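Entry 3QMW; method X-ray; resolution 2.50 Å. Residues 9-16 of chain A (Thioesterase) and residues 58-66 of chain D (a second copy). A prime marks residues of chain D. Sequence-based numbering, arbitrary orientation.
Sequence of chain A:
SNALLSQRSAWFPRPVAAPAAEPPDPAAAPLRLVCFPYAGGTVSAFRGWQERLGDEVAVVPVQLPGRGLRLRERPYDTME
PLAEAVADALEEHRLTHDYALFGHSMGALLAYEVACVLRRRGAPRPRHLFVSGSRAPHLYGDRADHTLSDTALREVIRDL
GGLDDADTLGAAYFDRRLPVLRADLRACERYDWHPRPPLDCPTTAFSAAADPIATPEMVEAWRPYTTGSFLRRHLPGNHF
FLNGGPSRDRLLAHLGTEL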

# COMPACT_ATOMS: atom_id res chain seq x y z
N SER A 9 -18.74 17.03 -13.99
CA SER A 9 -18.02 17.63 -15.16
C SER A 9 -17.10 16.65 -15.87
O SER A 9 -16.63 15.68 -15.28
CB SER A 9 -17.20 18.85 -14.73
OG SER A 9 -16.58 19.49 -15.84
N ALA A 10 -16.81 16.96 -17.14
CA ALA A 10 -16.04 16.11 -18.04
C ALA A 10 -14.56 15.96 -17.68
O ALA A 10 -13.88 15.08 -18.21
CB ALA A 10 -16.16 16.65 -19.47
N TRP A 11 -14.07 16.83 -16.81
CA TRP A 11 -12.69 16.73 -16.35
C TRP A 11 -12.48 15.53 -15.41
O TRP A 11 -11.43 14.89 -15.42
CB TRP A 11 -12.30 18.02 -15.62
CG TRP A 11 -12.19 19.20 -16.53
CD1 TRP A 11 -13.17 20.12 -16.80
CD2 TRP A 11 -11.05 19.59 -17.29
NE1 TRP A 11 -12.70 21.05 -17.68
CE2 TRP A 11 -11.40 20.75 -18.00
CE3 TRP A 11 -9.75 19.07 -17.43
CZ2 TRP A 11 -10.51 21.41 -18.86
CZ3 TRP A 11 -8.86 19.72 -18.28
CH2 TRP A 11 -9.25 20.89 -18.98
N PHE A 12 -13.51 15.23 -14.62
CA PHE A 12 -13.41 14.31 -13.51
C PHE A 12 -14.51 13.25 -13.57
O PHE A 12 -15.38 13.22 -12.70
CB PHE A 12 -13.51 15.09 -12.20
CG PHE A 12 -12.74 16.37 -12.21
CD1 PHE A 12 -11.36 16.36 -12.42
CD2 PHE A 12 -13.37 17.59 -12.02
CE1 PHE A 12 -10.63 17.55 -12.44
CE2 PHE A 12 -12.66 18.77 -12.03
CZ PHE A 12 -11.28 18.75 -12.24
N PRO A 13 -14.47 12.39 -14.60
CA PRO A 13 -15.44 11.30 -14.62
C PRO A 13 -15.20 10.38 -13.42
O PRO A 13 -14.04 10.15 -13.05
CB PRO A 13 -15.13 10.59 -15.94
CG PRO A 13 -13.68 10.82 -16.15
CD PRO A 13 -13.38 12.18 -15.57
N ARG A 14 -16.26 9.90 -12.79
CA ARG A 14 -16.07 9.03 -11.64
C ARG A 14 -15.74 7.63 -12.14
O ARG A 14 -16.51 7.06 -12.91
CB ARG A 14 -17.26 9.01 -10.69
CG ARG A 14 -17.31 10.25 -9.77
CD ARG A 14 -17.96 9.94 -8.43
NE ARG A 14 -18.87 11.00 -8.00
CZ ARG A 14 -19.84 10.87 -7.09
NH1 ARG A 14 -20.06 9.70 -6.48
NH2 ARG A 14 -20.60 11.91 -6.78
N PRO A 15 -14.58 7.10 -11.71
CA PRO A 15 -14.04 5.85 -12.26
C PRO A 15 -14.98 4.67 -12.04
O PRO A 15 -15.94 4.77 -11.26
CB PRO A 15 -12.73 5.65 -11.49
CG PRO A 15 -12.89 6.43 -10.23
CD PRO A 15 -13.76 7.60 -10.59
N VAL A 16 -14.70 3.55 -12.72
CA VAL A 16 -15.56 2.39 -12.60
C VAL A 16 -15.10 1.51 -11.44
O VAL A 16 -13.96 1.04 -11.43
CB VAL A 16 -15.61 1.54 -13.87
CG1 VAL A 16 -16.79 0.56 -13.79
CG2 VAL A 16 -15.71 2.45 -15.12
N ALA D 58 -10.24 10.13 -1.66
CA ALA D 58 -11.02 9.97 -2.88
C ALA D 58 -10.09 10.23 -4.06
O ALA D 58 -9.49 11.31 -4.16
CB ALA D 58 -12.21 10.95 -2.90
N VAL D 59 -9.95 9.23 -4.93
CA VAL D 59 -9.09 9.31 -6.10
C VAL D 59 -9.89 9.98 -7.20
O VAL D 59 -10.92 9.45 -7.63
CB VAL D 59 -8.66 7.93 -6.59
CG1 VAL D 59 -7.87 8.04 -7.89
CG2 VAL D 59 -7.83 7.23 -5.51
N VAL D 60 -9.41 11.15 -7.64
CA VAL D 60 -10.10 11.93 -8.65
C VAL D 60 -9.20 12.13 -9.87
O VAL D 60 -8.46 13.13 -9.96
CB VAL D 60 -10.59 13.28 -8.09
CG1 VAL D 60 -11.60 13.90 -9.03
CG2 VAL D 60 -11.23 13.08 -6.73
N PRO D 61 -9.24 11.18 -10.82
CA PRO D 61 -8.40 11.31 -12.00
C PRO D 61 -8.92 12.40 -12.95
O PRO D 61 -10.13 12.67 -13.01
CB PRO D 61 -8.47 9.93 -12.64
CG PRO D 61 -9.09 9.05 -11.61
CD PRO D 61 -10.00 9.92 -10.86
N VAL D 62 -7.99 13.02 -13.67
CA VAL D 62 -8.35 14.11 -14.54
C VAL D 62 -8.27 13.64 -15.99
O VAL D 62 -7.22 13.20 -16.47
CB VAL D 62 -7.45 15.32 -14.32
CG1 VAL D 62 -8.11 16.58 -14.90
CG2 VAL D 62 -7.15 15.49 -12.83
N GLN D 63 -9.42 13.70 -16.68
CA GLN D 63 -9.48 13.39 -18.11
C GLN D 63 -9.30 14.67 -18.92
O GLN D 63 -10.16 15.56 -18.91
CB GLN D 63 -10.81 12.73 -18.46
CG GLN D 63 -10.83 12.15 -19.86
CD GLN D 63 -10.32 10.72 -19.91
OE1 GLN D 63 -9.11 10.46 -19.78
NE2 GLN D 63 -11.24 9.79 -20.15
N LEU D 64 -8.17 14.77 -19.61
CA LEU D 64 -7.89 15.91 -20.45
C LEU D 64 -8.81 15.90 -21.66
O LEU D 64 -9.41 14.86 -21.97
CB LEU D 64 -6.42 15.91 -20.90
CG LEU D 64 -5.37 16.06 -19.80
CD1 LEU D 64 -4.16 16.75 -20.35
CD2 LEU D 64 -5.87 16.82 -18.58
N PRO D 65 -8.95 17.05 -22.35
CA PRO D 65 -9.81 17.04 -23.52
C PRO D 65 -9.09 16.38 -24.69
O PRO D 65 -7.89 16.58 -24.85
CB PRO D 65 -10.05 18.52 -23.79
CG PRO D 65 -8.81 19.18 -23.30
CD PRO D 65 -8.31 18.36 -22.14
N GLY D 66 -9.84 15.61 -25.47
CA GLY D 66 -9.31 14.91 -26.65
C GLY D 66 -9.30 13.40 -26.50
O GLY D 66 -8.65 12.70 -27.28

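The contact between these two copies of the thioesterase is a mainly apolar packing of a turn and the extended segment after it against the end of a strand and the loop that follows, pinned by a single backbone hydrogen bond. It illustrates a general principle: a segment without regular secondary structure can dock on a neighbouring chain by satisfying one main-chain polar group and letting hydrophobic side chains supply most of the remaining contact.

The chain A stretch begins with a type I beta turn from Ser9 to Phe12, closed by the hydrogen bond from Phe12 N to Ser9 O at 3.2 Å. The turn places Trp11 and Phe12 next to chain D, where Val62′ and Gln63′ come just after the strand residues 58 to 61. Backbones approach most closely here, with the CA atoms of Trp11 and Gln63′ 5.0 Å apart and those of Phe12 and Val62′ 5.2 Å apart.

At this point Gln63′ N donates to Trp11 O, a distance of 2.7 Å with an N-H...O angle of 162°, short and nearly straight. The same acceptor receives a CA-H...O contact from Val62′ CA, 3.3 Å from Trp11 O with an angle of 141° at the hydrogen. A carbonyl oxygen can accommodate both approaches, and the CA hydrogen, slightly polarised by its flanking peptide groups, adds a weaker electrostatic attraction to the conventional bond. Because both donors and the acceptor are main-chain groups, the anchor does not rely on any side-chain functional group.

Around this anchor, the two aromatic residues have the largest areas covered in the chain A stretch. Trp11, with chi1 in the m well, has its CA-to-CB bond directed sideways, yet the end of its side chain comes nearer to chain D. The benzo part of the indole lies alongside three aliphatic groups: Trp11 CE3 is 3.9 Å from Val62′ CG1, while Trp11 CZ3 is 4.2 Å from Leu64′ CD2 and 4.1 Å from Pro65′ CD. The valine and leucine methyls sit at the edge of the ring, near its plane, so these are van der Waals contacts along its rim.

Phe12 extends the apolar patch from Val62′ back to Val60′ in the strand. Phe12 CB lies 3.9 Å from Val60′ CG1, and Phe12 CE1 lies 3.7 Å from Val62′ CG1. The Val62′ methyl is therefore shared, touching both aromatic side chains of the chain A stretch and linking their packing into one cluster.

Beyond Phe12 the contact thins. Pro13 CD rests 3.9 Å from Gln63′ CB, using the aliphatic base of a polar side chain whose end leads away and whose OE1 is hydrogen-bonded elsewhere in the structure. The CA-to-CB bond of Arg14 points away, and the residue makes no contact with the chain D stretch. The CA-to-CB bond of Pro15 points toward the chain D stretch, and Pro15 CD lies 4.4 Å from Pro61′ CD, a loose proline-proline contact. In all, the two stretches bury 446 Å² between them, a modest area in which Trp11 contributes the largest share.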